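PDB 1YSQ: HTH-type transcriptional regulator yiaJ from Escherichia coli, which represses, as a DNA-binding protein whose C-terminal IclR-type domain forms this chain, transcription of the yiaKLMNOPQRS operon, which may serve the use of 2,3-diketo-L-gulonate. Local coordinates for residues A[20-23]-A[28-31]; A[42-47]-A[52-57]. One frame throughout, in Å; residues are numbered along the deposited sequence.

How the contacts relate
Contact 1 closes before contact 2 opens along the chain, and their centres lie about 9 Å apart on the same side of the domain centre. Contact 1 joins the end of helix 8-25 to the start of strand 28-35; contact 2 joins the end of strand 38-45 and the residues after it to the loop leading to strand 61-63. The two strands are antiparallel neighbours in one sheet, with backbone bonds such as Ile29 O to Leu45 N (2.9 Å). Thr28 also packs its CG2 on Lys44 CE. Helix, hairpin and loop thus form one continuous corner of the C-terminal IclR domain, which belongs to the GAF clan.

Contact 1 (A[20-23]-A[28-31]); sequences ALNI and TINF
Ile29, near the start of strand 28-35 and just after helix 8-25, meets the helix with two different atoms of one branch. Its CD1 lies 3.7 Å from Leu21 CG and almost as near to Leu21 CD2, while CG1, one bond closer to the backbone, rests against Asn22, 3.5 Å from Asn22 CB and equally close to Asn22 CA. Both pairs of side chains meet at a slant. The first torsion of Ile29 (chi1 -52°) turns CG1 toward Asn22, and the second (chi2 -54°) then swings CD1 to the leucine. Leu21 sends the end of its isobutyl group toward the strand, and its methyl CD2 closes on CD1. Leu21 also touches Pro168, Leu169 and Thr172 of helix 162-182, and Ile29 also touches Leu18 one turn earlier on helix 8-25.

Asn22 offers Ile29 its aliphatic base, whereas the polar end is engaged elsewhere: ND2 donates to the backbone oxygens of Glu27 and Glu46, tying the helix to the short connection before the strand and to Glu46, just past strand 38-45. The contact is therefore apolar between the two segments themselves, a buried helix-to-sheet packing. Its chemistry implies that carbon atoms alone join helix and strand here, Asn22 CB meeting Ile29 CG1 while the buried ND2 is satisfied by main-chain carbonyls.

Contact 2 (A[42-47]-A[52-57]); sequences IYKLEP and LRTRAY. With PO4 (phosphate ion), chain C.
Lys44 reaches to the loop 52-57, overlapping Ala56 with CD, 3.3 Å from Ala56 O, and setting its ammonium group among several oxygens. With CG opposite the backbone N (chi1 -172°) and the chain extended beyond, NZ arrives at Ala56 O (2.8 Å), tilted from the carbonyl plane, and lies 3.0 Å from Thr54 OG1, also an acceptor. Glu46 OE2, 2.8 Å from Lys44 NZ and met on the syn side, adds a salt bridge, and a water is the fourth partner, so the three hydrogens of NZ must be shared among them. That water donates to Glu46 OE1 and takes the N-H of Thr54. This cluster probably favours a charged lysine.

Glu46, bent at chi2 (-58°), crosses the side chain of Arg53 at about a right angle. Its OE1 stands over one face of the guanidinium, 3.6 Å from Arg53 NH2, a long salt bridge of charge alone that completes a Lys44-Glu46-Arg53 network. The ring of Pro47 lays CG against Leu52 O (3.4 Å) and also touches Arg53, whose NH1 reaches Pro47 O through another water. Leu52 N binds a phosphate ion, probably from the crystallisation liquor.

The loop thus docks on the end of strand 38-45, where Ile42 and Tyr43 form a classic beta bulge opposite Phe31. Lys44 touches Asn30 and Pro47 touches Thr28 of strand 28-35, while Tyr43 packs on helix 8-25.

Contact 1 (A[20-23]-A[28-31])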
loop_
_atom_site.group_PDB
_atom_site.type_symbol
_atom_site.label_atom_id
_atom_site.label_comp_id
_atom_site.label_asym_id
_atom_site.label_seq_id
_atom_site.Cartn_x
_atom_site.Cartn_y
_atom_site.Cartn_z
ATOM N N ALA A 20 6.851 -14.035 6.296
ATOM C CA ALA A 20 8.100 -14.267 5.575
ATOM C C ALA A 20 8.740 -12.961 5.124
ATOM O O ALA A 20 9.948 -12.772 5.269
ATOM C CB ALA A 20 7.858 -15.193 4.368
ATOM N N LEU A 21 7.943 -12.061 4.559
ATOM C CA LEU A 21 8.488 -10.792 4.058
ATOM C C LEU A 21 8.961 -9.903 5.213
ATOM O O LEU A 21 9.982 -9.214 5.105
ATOM C CB LEU A 21 7.455 -10.074 3.192
ATOM C CG LEU A 21 7.799 -8.690 2.624
ATOM C CD1 LEU A 21 8.909 -8.805 1.566
ATOM C CD2 LEU A 21 6.530 -8.063 2.038
ATOM N N ASN A 22 8.203 -9.932 6.312
ATOM C CA ASN A 22 8.561 -9.236 7.549
ATOM C C ASN A 22 9.941 -9.701 8.044
ATOM O O ASN A 22 10.805 -8.879 8.360
ATOM C CB ASN A 22 7.444 -9.477 8.579
ATOM C CG ASN A 22 7.733 -8.886 9.960
ATOM O OD1 ASN A 22 7.656 -9.605 10.953
ATOM N ND2 ASN A 22 8.012 -7.581 10.032
ATOM N N ILE A 23 10.146 -11.012 8.100
ATOM C CA ILE A 23 11.448 -11.566 8.504
ATOM C C ILE A 23 12.561 -11.214 7.521
ATOM O O ILE A 23 13.659 -10.825 7.931
ATOM C CB ILE A 23 11.359 -13.114 8.720
ATOM C CG1 ILE A 23 10.333 -13.474 9.813
ATOM C CG2 ILE A 23 12.758 -13.736 9.010
ATOM C CD1 ILE A 23 10.554 -12.799 11.165
ATOM N N THR A 28 8.251 -3.062 8.784
ATOM C CA THR A 28 6.782 -3.055 8.903
ATOM C C THR A 28 6.118 -3.584 7.637
ATOM O O THR A 28 6.408 -3.074 6.531
ATOM C CB THR A 28 6.291 -1.620 9.091
ATOM O OG1 THR A 28 6.823 -1.064 10.311
ATOM C CG2 THR A 28 4.728 -1.584 9.258
ATOM N N ILE A 29 5.225 -4.565 7.794
ATOM C CA ILE A 29 4.447 -5.073 6.670
ATOM C C ILE A 29 2.987 -4.732 6.904
ATOM O O ILE A 29 2.444 -5.043 7.960
ATOM C CB ILE A 29 4.634 -6.619 6.479
ATOM C CG1 ILE A 29 6.123 -7.017 6.404
ATOM C CG2 ILE A 29 3.829 -7.144 5.259
ATOM C CD1 ILE A 29 6.990 -6.284 5.360
ATOM N N ASN A 30 2.365 -4.082 5.916
ATOM C CA ASN A 30 0.950 -3.688 5.965
ATOM C C ASN A 30 0.184 -4.447 4.906
ATOM O O ASN A 30 0.688 -4.664 3.796
ATOM C CB ASN A 30 0.784 -2.191 5.643
ATOM C CG ASN A 30 1.744 -1.313 6.424
ATOM O OD1 ASN A 30 2.706 -0.758 5.879
ATOM N ND2 ASN A 30 1.494 -1.191 7.705
ATOM N N PHE A 31 -1.049 -4.809 5.236
ATOM C CA PHE A 31 -1.915 -5.506 4.283
ATOM C C PHE A 31 -3.310 -4.921 4.406
ATOM O O PHE A 31 -3.914 -4.950 5.484
ATOM C CB PHE A 31 -1.919 -7.004 4.596
ATOM C CG PHE A 31 -2.672 -7.841 3.604
ATOM C CD1 PHE A 31 -2.280 -7.896 2.266
ATOM C CD2 PHE A 31 -3.748 -8.612 4.008
ATOM C CE1 PHE A 31 -2.984 -8.689 1.336
ATOM C CE2 PHE A 31 -4.447 -9.414 3.075
ATOM C CZ PHE A 31 -4.063 -9.440 1.747
#

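Contact 2 (A[42-47]-A[52-57])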
loop_
_atom_site.group_PDB
_atom_site.type_symbol
_atom_site.label_atom_id
_atom_site.label_comp_id
_atom_site.label_asym_id
_atom_site.label_seq_id
_atom_site.Cartn_x
_atom_site.Cartn_y
_atom_site.Cartn_z
ATOM N N ILE A 42 -6.146 -4.331 7.395
ATOM C CA ILE A 42 -6.681 -5.554 8.011
ATOM C C ILE A 42 -5.636 -6.402 8.713
ATOM O O ILE A 42 -5.979 -7.312 9.470
ATOM C CB ILE A 42 -7.512 -6.382 6.996
ATOM C CG1 ILE A 42 -6.637 -6.871 5.822
ATOM C CG2 ILE A 42 -8.729 -5.548 6.522
ATOM C CD1 ILE A 42 -7.350 -7.860 4.882
ATOM N N TYR A 43 -4.363 -6.100 8.484
ATOM C CA TYR A 43 -3.293 -6.919 9.018
ATOM C C TYR A 43 -2.022 -6.084 9.015
ATOM O O TYR A 43 -1.743 -5.349 8.054
ATOM C CB TYR A 43 -3.178 -8.163 8.140
ATOM C CG TYR A 43 -2.087 -9.141 8.455
ATOM C CD1 TYR A 43 -2.380 -10.358 9.049
ATOM C CD2 TYR A 43 -0.766 -8.887 8.085
ATOM C CE1 TYR A 43 -1.383 -11.294 9.301
ATOM C CE2 TYR A 43 0.229 -9.811 8.331
ATOM C CZ TYR A 43 -0.087 -11.012 8.933
ATOM O OH TYR A 43 0.903 -11.943 9.163
ATOM N N LYS A 44 -1.276 -6.159 10.106
ATOM C CA LYS A 44 -0.024 -5.410 10.231
ATOM C C LYS A 44 1.007 -6.179 11.067
ATOM O O LYS A 44 0.670 -6.724 12.111
ATOM C CB LYS A 44 -0.263 -4.013 10.845
ATOM C CG LYS A 44 0.980 -3.119 10.828
ATOM C CD LYS A 44 0.851 -1.916 11.760
ATOM C CE LYS A 44 2.109 -1.022 11.663
ATOM N NZ LYS A 44 2.227 -0.035 12.830
ATOM N N LEU A 45 2.250 -6.207 10.588
ATOM C CA LEU A 45 3.383 -6.723 11.360
ATOM C C LEU A 45 4.355 -5.602 11.655
ATOM O O LEU A 45 4.814 -4.899 10.753
ATOM C CB LEU A 45 4.114 -7.865 10.614
ATOM C CG LEU A 45 3.218 -9.060 10.256
ATOM C CD1 LEU A 45 3.893 -9.987 9.279
ATOM C CD2 LEU A 45 2.757 -9.836 11.514
ATOM N N GLU A 46 4.682 -5.443 12.931
ATOM C CA GLU A 46 5.686 -4.482 13.349
ATOM C C GLU A 46 7.068 -4.908 12.846
ATOM O O GLU A 46 7.267 -6.086 12.562
ATOM C CB GLU A 46 5.674 -4.365 14.884
ATOM C CG GLU A 46 4.414 -3.710 15.458
ATOM C CD GLU A 46 4.158 -2.295 14.920
ATOM O OE1 GLU A 46 5.127 -1.558 14.656
ATOM O OE2 GLU A 46 2.977 -1.908 14.776
ATOM N N PRO A 47 8.018 -3.979 12.733
ATOM C CA PRO A 47 9.368 -4.334 12.278
ATOM C C PRO A 47 10.072 -5.282 13.270
ATOM O O PRO A 47 9.703 -5.314 14.457
ATOM C CB PRO A 47 10.086 -2.980 12.214
ATOM C CG PRO A 47 9.354 -2.112 13.221
ATOM C CD PRO A 47 7.906 -2.534 13.049
ATOM N N LEU A 52 11.974 1.950 12.364
ATOM C CA LEU A 52 10.840 2.832 12.152
ATOM C C LEU A 52 9.552 2.101 12.510
ATOM O O LEU A 52 9.259 1.038 11.962
ATOM C CB LEU A 52 10.782 3.342 10.700
ATOM C CG LEU A 52 9.583 4.295 10.583
ATOM C CD1 LEU A 52 10.008 5.734 10.975
ATOM C CD2 LEU A 52 8.900 4.226 9.255
ATOM N N ARG A 53 8.788 2.662 13.443
ATOM C CA ARG A 53 7.513 2.067 13.822
ATOM C C ARG A 53 6.460 3.108 13.557
ATOM O O ARG A 53 6.581 4.248 14.014
ATOM C CB ARG A 53 7.504 1.641 15.293
ATOM C CG ARG A 53 8.641 0.709 15.644
ATOM C CD ARG A 53 8.752 0.359 17.130
ATOM N NE ARG A 53 7.655 -0.516 17.547
ATOM C CZ ARG A 53 7.642 -1.851 17.407
ATOM N NH1 ARG A 53 8.676 -2.494 16.860
ATOM N NH2 ARG A 53 6.590 -2.547 17.830
ATOM N N THR A 54 5.456 2.741 12.771
ATOM C CA THR A 54 4.398 3.677 12.423
ATOM C C THR A 54 3.258 3.545 13.430
ATOM O O THR A 54 3.176 2.551 14.166
ATOM C CB THR A 54 3.858 3.398 11.017
ATOM O OG1 THR A 54 3.059 2.195 11.035
ATOM C CG2 THR A 54 5.023 3.115 10.025
ATOM N N ARG A 55 2.379 4.540 13.432
ATOM C CA ARG A 55 1.199 4.542 14.303
ATOM C C ARG A 55 0.026 3.797 13.682
ATOM O O ARG A 55 -1.052 3.701 14.286
ATOM C CB ARG A 55 0.778 5.977 14.611
ATOM C CG ARG A 55 1.781 6.740 15.481
ATOM C CD ARG A 55 1.250 8.072 16.035
ATOM N NE ARG A 55 1.611 9.235 15.213
ATOM C CZ ARG A 55 2.852 9.595 14.875
ATOM N NH1 ARG A 55 3.905 8.884 15.276
ATOM N NH2 ARG A 55 3.039 10.681 14.132
ATOM N N ALA A 56 0.223 3.262 12.473
ATOM C CA ALA A 56 -0.818 2.433 11.845
ATOM C C ALA A 56 -1.222 1.236 12.723
ATOM O O ALA A 56 -0.401 0.683 13.455
ATOM C CB ALA A 56 -0.363 1.950 10.469
ATOM N N TYR A 57 -2.488 0.835 12.623
ATOM C CA TYR A 57 -3.045 -0.237 13.445
ATOM C C TYR A 57 -4.133 -0.964 12.673
ATOM O O TYR A 57 -4.762 -0.390 11.786
ATOM C CB TYR A 57 -3.639 0.332 14.747
ATOM C CG TYR A 57 -4.645 1.447 14.502
ATOM C CD1 TYR A 57 -6.016 1.177 14.410
ATOM C CD2 TYR A 57 -4.223 2.770 14.381
ATOM C CE1 TYR A 57 -6.944 2.194 14.184
ATOM C CE2 TYR A 57 -5.143 3.809 14.129
ATOM C CZ TYR A 57 -6.493 3.505 14.039
ATOM O OH TYR A 57 -7.386 4.519 13.828
HETATM P P PO4 C . 14.195 1.262 9.374
HETATM O O1 PO4 C . 15.002 1.578 10.605
HETATM O O2 PO4 C . 13.999 2.512 8.576
HETATM O O3 PO4 C . 14.934 0.192 8.630
HETATM O O4 PO4 C . 12.837 0.704 9.755
HETATM O O HOH W 1 5.220 -0.076 12.347
HETATM O O HOH W 2 4.113 0.891 15.775
HETATM O O HOH W 3 8.658 -5.129 17.505
#